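Local coordinates for Low molecular weight phosphotyrosine phosphatase family protein (Streptococcus pyogenes, PDB 5GOT), which probably hydrolyses the phosphate ester of phosphotyrosine in proteins, as a bacterial member of the low molecular weight protein tyrosine phosphatase family, at residues A[3-8]-A[77-82]. Residues are numbered along the deposited sequence; the frame is centred on the assembly and turned at random.
Sequences KVCFVC and NTFDYI
Cys-5 lies over the middle of the Phe-79 ring, its CB 3.5 Å from the centroid and only 8° off the ring normal, a CH-pi contact. With SG anti to the backbone N (chi1 -174°), Cys-5 SG also stays above this face, 4.3 Å from the Phe-79 centroid, as a sulfur-aromatic contact. On the same face of the sheet as Cys-5, Val-7 and Ile-82 lie side by side, CG2 to CG2, and both reach Leu-93 of helix 87-96. Strands 2-8 and 81-84 are the central pair of the four-stranded parallel sheet, order 2-1-3-4, of the low molecular weight protein tyrosine phosphatase fold. The case illustrates parallel pairing at a strand's start: as the chain leaves helix 73-78 at Phe-79 to enter the sheet, two amides grip Lys-3 O, Tyr-81 N at 3.0 Å, almost straight on to the carbonyl, and Asp-80 N at a more bent angle. Tyr-81 O then accepts from Cys-5 N at 2.9 Å. On the other face Val-4 CG2 lightly touches Tyr-81 CD1. Toward solvent, Lys-3 N donates a 3.0 Å hydrogen bond to Asp-80 OD2, meeting it on the anti side, 31° out of the carboxylate plane. Lys-3 CD passes 3.1 Å from Thr-78 O, but the chain bends at its last torsion and its loose end leads away, leaving Lys-3 NZ 5.5 Å from the oppositely charged Asp-80 OD2, without contact.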
ATOM      1  N   LYS A   3       3.850   1.126 -11.777  1.00 30.02           N
ATOM      2  CA  LYS A   3       4.603   0.889 -10.550  1.00 29.26           C
ATOM      3  C   LYS A   3       3.879   1.574  -9.395  1.00 28.26           C
ATOM      4  O   LYS A   3       3.750   2.803  -9.373  1.00 26.56           O
ATOM      5  CB  LYS A   3       6.043   1.407 -10.674  1.00 28.96           C
ATOM      6  CG  LYS A   3       6.794   0.899 -11.900  1.00 32.59           C
ATOM      7  CD  LYS A   3       7.872   1.908 -12.333  1.00 37.93           C
ATOM      8  CE  LYS A   3       8.250   1.752 -13.800  1.00 43.09           C
ATOM      9  NZ  LYS A   3       9.201   0.618 -14.012  1.00 44.74           N
ATOM     10  N   VAL A   4       3.407   0.789  -8.441  1.00 26.03           N
ATOM     11  CA  VAL A   4       2.566   1.298  -7.367  1.00 24.60           C
ATOM     12  C   VAL A   4       3.265   1.063  -6.037  1.00 23.06           C
ATOM     13  O   VAL A   4       3.810  -0.019  -5.803  1.00 26.50           O
ATOM     14  CB  VAL A   4       1.184   0.622  -7.388  1.00 26.60           C
ATOM     15  CG1 VAL A   4       0.385   1.034  -6.159  1.00 23.01           C
ATOM     16  CG2 VAL A   4       0.447   0.971  -8.677  1.00 24.45           C
ATOM     17  N   CYS A   5       3.245   2.072  -5.167  1.00 22.25           N
ATOM     18  CA  CYS A   5       3.828   1.969  -3.831  1.00 22.93           C
ATOM     19  C   CYS A   5       2.828   2.457  -2.792  1.00 22.61           C
ATOM     20  O   CYS A   5       2.486   3.641  -2.779  1.00 20.70           O
ATOM     21  CB  CYS A   5       5.109   2.794  -3.731  1.00 23.82           C
ATOM     22  SG  CYS A   5       5.976   2.563  -2.161  1.00 24.57           S
ATOM     23  N   PHE A   6       2.384   1.564  -1.908  1.00 21.43           N
ATOM     24  CA  PHE A   6       1.524   1.957  -0.796  1.00 20.19           C
ATOM     25  C   PHE A   6       2.379   2.406   0.372  1.00 20.06           C
ATOM     26  O   PHE A   6       3.439   1.842   0.629  1.00 21.95           O
ATOM     27  CB  PHE A   6       0.616   0.809  -0.352  1.00 21.19           C
ATOM     28  CG  PHE A   6      -0.263   0.288  -1.449  1.00 22.34           C
ATOM     29  CD1 PHE A   6      -1.442   0.942  -1.782  1.00 15.80           C
ATOM     30  CD2 PHE A   6       0.103  -0.844  -2.161  1.00 18.52           C
ATOM     31  CE1 PHE A   6      -2.236   0.468  -2.803  1.00 18.41           C
ATOM     32  CE2 PHE A   6      -0.687  -1.326  -3.179  1.00 18.50           C
ATOM     33  CZ  PHE A   6      -1.863  -0.672  -3.496  1.00 19.52           C
ATOM     34  N   VAL A   7       1.924   3.431   1.079  1.00 19.90           N
ATOM     35  CA  VAL A   7       2.751   4.078   2.086  1.00 21.34           C
ATOM     36  C   VAL A   7       1.931   4.317   3.344  1.00 20.48           C
ATOM     37  O   VAL A   7       0.769   4.736   3.266  1.00 19.95           O
ATOM     38  CB  VAL A   7       3.336   5.412   1.564  1.00 22.71           C
ATOM     39  CG1 VAL A   7       4.153   6.054   2.644  1.00 18.15           C
ATOM     40  CG2 VAL A   7       4.183   5.198   0.308  1.00 19.46           C
ATOM     41  N   CYS A   8       2.524   4.034   4.504  1.00 20.16           N
ATOM     42  CA  CYS A   8       1.974   4.482   5.786  1.00 23.50           C
ATOM     43  C   CYS A   8       3.149   4.928   6.658  1.00 22.07           C
ATOM     44  O   CYS A   8       4.272   5.080   6.175  1.00 22.54           O
ATOM     45  CB  CYS A   8       1.102   3.402   6.446  1.00 19.25           C
ATOM     46  SG  CYS A   8       1.990   1.893   7.031  1.00 20.77           S
ATOM     47  N   ASN A  77      11.098   9.003  -7.723  1.00 30.09           N
ATOM     48  CA  ASN A  77      11.354   9.095  -9.159  1.00 31.34           C
ATOM     49  C   ASN A  77      10.850   7.872  -9.909  1.00 31.99           C
ATOM     50  O   ASN A  77      10.365   7.991 -11.043  1.00 36.96           O
ATOM     51  CB  ASN A  77      12.852   9.266  -9.423  1.00 33.79           C
ATOM     52  CG  ASN A  77      13.304  10.703  -9.291  1.00 37.52           C
ATOM     53  OD1 ASN A  77      13.253  11.466 -10.254  1.00 41.78           O
ATOM     54  ND2 ASN A  77      13.742  11.084  -8.090  1.00 35.43           N
ATOM     55  N   THR A  78      10.964   6.695  -9.293  1.00 27.64           N
ATOM     56  CA  THR A  78      10.675   5.440  -9.978  1.00 28.09           C
ATOM     57  C   THR A  78       9.185   5.104  -9.993  1.00 28.14           C
ATOM     58  O   THR A  78       8.666   4.634 -11.012  1.00 27.22           O
ATOM     59  CB  THR A  78      11.454   4.305  -9.314  1.00 36.50           C
ATOM     60  OG1 THR A  78      12.818   4.708  -9.147  1.00 35.96           O
ATOM     61  CG2 THR A  78      11.390   3.042 -10.172  1.00 33.83           C
ATOM     62  N   PHE A  79       8.479   5.287  -8.881  1.00 25.45           N
ATOM     63  CA  PHE A  79       7.095   4.826  -8.823  1.00 25.60           C
ATOM     64  C   PHE A  79       6.175   5.761  -9.600  1.00 27.77           C
ATOM     65  O   PHE A  79       6.381   6.975  -9.640  1.00 29.20           O
ATOM     66  CB  PHE A  79       6.629   4.687  -7.370  1.00 24.63           C
ATOM     67  CG  PHE A  79       7.201   3.478  -6.677  1.00 24.28           C
ATOM     68  CD1 PHE A  79       6.701   2.206  -6.941  1.00 28.41           C
ATOM     69  CD2 PHE A  79       8.246   3.608  -5.785  1.00 21.92           C
ATOM     70  CE1 PHE A  79       7.240   1.082  -6.311  1.00 25.78           C
ATOM     71  CE2 PHE A  79       8.803   2.486  -5.163  1.00 24.72           C
ATOM     72  CZ  PHE A  79       8.289   1.227  -5.428  1.00 26.03           C
ATOM     73  N   ASP A  80       5.177   5.174 -10.255  1.00 28.31           N
ATOM     74  CA  ASP A  80       4.165   5.953 -10.951  1.00 26.31           C
ATOM     75  C   ASP A  80       3.075   6.444 -10.010  1.00 27.20           C
ATOM     76  O   ASP A  80       2.540   7.538 -10.200  1.00 23.16           O
ATOM     77  CB  ASP A  80       3.546   5.109 -12.063  1.00 28.99           C
ATOM     78  CG  ASP A  80       4.571   4.649 -13.076  1.00 32.77           C
ATOM     79  OD1 ASP A  80       5.431   5.478 -13.458  1.00 31.29           O
ATOM     80  OD2 ASP A  80       4.519   3.467 -13.481  1.00 30.46           O
ATOM     81  N   TYR A  81       2.731   5.650  -9.000  1.00 25.34           N
ATOM     82  CA  TYR A  81       1.661   5.987  -8.082  1.00 23.02           C
ATOM     83  C   TYR A  81       2.139   5.684  -6.676  1.00 25.31           C
ATOM     84  O   TYR A  81       2.550   4.560  -6.387  1.00 25.06           O
ATOM     85  CB  TYR A  81       0.388   5.194  -8.398  1.00 24.71           C
ATOM     86  CG  TYR A  81      -0.038   5.275  -9.848  1.00 29.93           C
ATOM     87  CD1 TYR A  81       0.477   4.390 -10.793  1.00 28.46           C
ATOM     88  CD2 TYR A  81      -0.953   6.230 -10.272  1.00 26.36           C
ATOM     89  CE1 TYR A  81       0.093   4.458 -12.124  1.00 29.58           C
ATOM     90  CE2 TYR A  81      -1.342   6.310 -11.605  1.00 28.68           C
ATOM     91  CZ  TYR A  81      -0.817   5.418 -12.523  1.00 31.83           C
ATOM     92  OH  TYR A  81      -1.197   5.480 -13.847  1.00 33.41           O
ATOM     93  N   ILE A  82       2.093   6.686  -5.815  1.00 24.17           N
ATOM     94  CA  ILE A  82       2.512   6.562  -4.431  1.00 22.71           C
ATOM     95  C   ILE A  82       1.271   6.856  -3.612  1.00 25.00           C
ATOM     96  O   ILE A  82       0.774   7.989  -3.615  1.00 24.01           O
ATOM     97  CB  ILE A  82       3.659   7.520  -4.101  1.00 22.81           C
ATOM     98  CG1 ILE A  82       4.791   7.282  -5.105  1.00 23.35           C
ATOM     99  CG2 ILE A  82       4.122   7.308  -2.687  1.00 21.68           C
ATOM    100  CD1 ILE A  82       5.844   8.366  -5.150  1.00 28.95           C
TER